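Local coordinates for protein ochratoxinase (Aspergillus niger, PDB 4C65) that hydrolyses the amide bond of ochratoxin A with zinc as cofactor, acting as a carboxypeptidase that releases C-terminal aromatic residues such as phenylalanine, at residues A147-I152 with S243-G248. Numbering follows the deposited sequence.
Sequences AGHGDI and SAHVHG
His149 and His245 each carry CG trans to the main-chain nitrogen (chi1 180° and 166°), and these extended torsions send the two imidazoles across a gap of 9.0 Å between the CA atoms of His149 and His245 until they meet. They form an offset stack, with the ring centroids of His149 and His245 4.5 Å apart and the planes inclined at 25°. His149 CD2 lies over one face of the His245 ring near its rim, on the CE1-NE2 side, 3.4 Å from His245 CE1. Histidine suits position 245, where a flat ring can stack while its nitrogens serve the metal and a carbonyl; at position 149 the flat imidazole supplies the stacking partner. His245 is a ligand of the second zinc ion, a site it shares with His265 and with Lys204, which also binds the first zinc ion, while its NE2 donates to the carbonyl of Gly209; the hydrogen bond and the stack should both restrict rotation of the imidazole.

His149 stands in a type I turn from Gly148 to Asp151, closed by a bond of 2.9 Å from Asp151 N to Gly148 O. The short side chain of Asp151 reaches back across the turn, its OD2 accepting from Ala147 N at 2.8 Å through the anti lone pair, which probably steadies the loop; its OD1 forms a salt bridge with Arg197 of a neighbouring subunit.

The contact thus joins the loop between strand 142-144 and helix 157-164 to barrel strand 242-246, which runs between parallel strands 203-206 and 262-263 and leads through Gly248, an N-cap residue, into helix 249-258.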
loop_
_atom_site.group_PDB
_atom_site.type_symbol
_atom_site.label_atom_id
_atom_site.label_comp_id
_atom_site.label_asym_id
_atom_site.label_seq_id
_atom_site.Cartn_x
_atom_site.Cartn_y
_atom_site.Cartn_z
ATOM N N ALA A 147 -6.864 -12.139 -18.420
ATOM C CA ALA A 147 -7.819 -12.429 -19.529
ATOM C C ALA A 147 -7.712 -13.859 -20.062
ATOM O O ALA A 147 -8.131 -14.157 -21.169
ATOM C CB ALA A 147 -7.657 -11.426 -20.674
ATOM N N GLY A 148 -7.145 -14.741 -19.251
ATOM C CA GLY A 148 -7.088 -16.168 -19.592
ATOM C C GLY A 148 -8.212 -16.932 -18.933
ATOM O O GLY A 148 -9.101 -16.351 -18.323
ATOM N N HIS A 149 -8.179 -18.238 -19.077
ATOM C CA HIS A 149 -9.285 -19.066 -18.642
ATOM C C HIS A 149 -9.416 -19.118 -17.137
ATOM O O HIS A 149 -10.490 -19.336 -16.617
ATOM C CB HIS A 149 -9.157 -20.470 -19.213
ATOM C CG HIS A 149 -10.264 -21.387 -18.805
ATOM N ND1 HIS A 149 -11.595 -21.028 -18.893
ATOM C CD2 HIS A 149 -10.247 -22.651 -18.326
ATOM C CE1 HIS A 149 -12.350 -22.030 -18.486
ATOM N NE2 HIS A 149 -11.557 -23.017 -18.121
ATOM N N GLY A 150 -8.324 -18.867 -16.437
ATOM C CA GLY A 150 -8.387 -18.711 -15.003
ATOM C C GLY A 150 -8.883 -17.358 -14.513
ATOM O O GLY A 150 -9.193 -17.233 -13.329
ATOM N N ASP A 151 -8.975 -16.352 -15.376
ATOM C CA ASP A 151 -9.404 -15.033 -14.918
ATOM C C ASP A 151 -10.919 -15.025 -14.611
ATOM O O ASP A 151 -11.681 -15.780 -15.210
ATOM C CB ASP A 151 -9.033 -13.988 -15.959
ATOM C CG ASP A 151 -8.950 -12.593 -15.398
ATOM O OD1 ASP A 151 -9.485 -12.329 -14.285
ATOM O OD2 ASP A 151 -8.379 -11.713 -16.092
ATOM N N ILE A 152 -11.340 -14.233 -13.631
ATOM C CA ILE A 152 -12.761 -14.072 -13.298
ATOM C C ILE A 152 -13.251 -12.794 -13.969
ATOM O O ILE A 152 -13.186 -11.712 -13.415
ATOM C CB ILE A 152 -13.008 -13.990 -11.788
ATOM C CG1 ILE A 152 -12.453 -15.223 -11.108
ATOM C CG2 ILE A 152 -14.505 -13.892 -11.504
ATOM C CD1 ILE A 152 -12.263 -15.079 -9.609
ATOM N N SER A 243 0.808 -29.852 -16.881
ATOM C CA SER A 243 -0.405 -30.236 -17.538
ATOM C C SER A 243 -1.016 -28.979 -18.100
ATOM O O SER A 243 -1.129 -27.965 -17.402
ATOM C CB SER A 243 -1.372 -30.870 -16.528
ATOM O OG SER A 243 -2.638 -31.120 -17.122
ATOM N N ALA A 244 -1.464 -29.061 -19.346
ATOM C CA ALA A 244 -2.009 -27.926 -20.055
ATOM C C ALA A 244 -3.467 -28.141 -20.454
ATOM O O ALA A 244 -3.783 -29.098 -21.157
ATOM C CB ALA A 244 -1.186 -27.686 -21.300
ATOM N N HIS A 245 -4.335 -27.235 -19.993
ATOM C CA HIS A 245 -5.685 -27.077 -20.502
ATOM C C HIS A 245 -5.603 -26.582 -21.938
ATOM O O HIS A 245 -5.171 -25.460 -22.186
ATOM C CB HIS A 245 -6.438 -26.101 -19.604
ATOM C CG HIS A 245 -7.721 -25.591 -20.169
ATOM N ND1 HIS A 245 -8.941 -25.989 -19.678
ATOM C CD2 HIS A 245 -7.984 -24.647 -21.108
ATOM C CE1 HIS A 245 -9.905 -25.356 -20.324
ATOM N NE2 HIS A 245 -9.351 -24.526 -21.192
ATOM N N VAL A 246 -6.005 -27.424 -22.888
ATOM C CA VAL A 246 -6.018 -27.063 -24.324
ATOM C C VAL A 246 -7.263 -27.543 -25.069
ATOM O O VAL A 246 -7.699 -28.690 -24.923
ATOM C CB VAL A 246 -4.771 -27.603 -25.065
ATOM C CG1 VAL A 246 -3.534 -26.820 -24.675
ATOM C CG2 VAL A 246 -4.557 -29.082 -24.788
ATOM N N HIS A 247 -7.831 -26.672 -25.883
ATOM C CA HIS A 247 -8.929 -27.058 -26.755
ATOM C C HIS A 247 -8.477 -26.899 -28.198
ATOM O O HIS A 247 -8.229 -27.896 -28.892
ATOM C CB HIS A 247 -10.185 -26.218 -26.466
ATOM C CG HIS A 247 -10.882 -26.596 -25.194
ATOM N ND1 HIS A 247 -11.531 -27.803 -25.030
ATOM C CD2 HIS A 247 -11.022 -25.940 -24.022
ATOM C CE1 HIS A 247 -12.029 -27.876 -23.812
ATOM N NE2 HIS A 247 -11.740 -26.756 -23.180
ATOM N N GLY A 248 -8.353 -25.658 -28.650
ATOM C CA GLY A 248 -7.973 -25.395 -30.027
ATOM C C GLY A 248 -6.588 -25.916 -30.348
ATOM O O GLY A 248 -5.733 -25.999 -29.471
#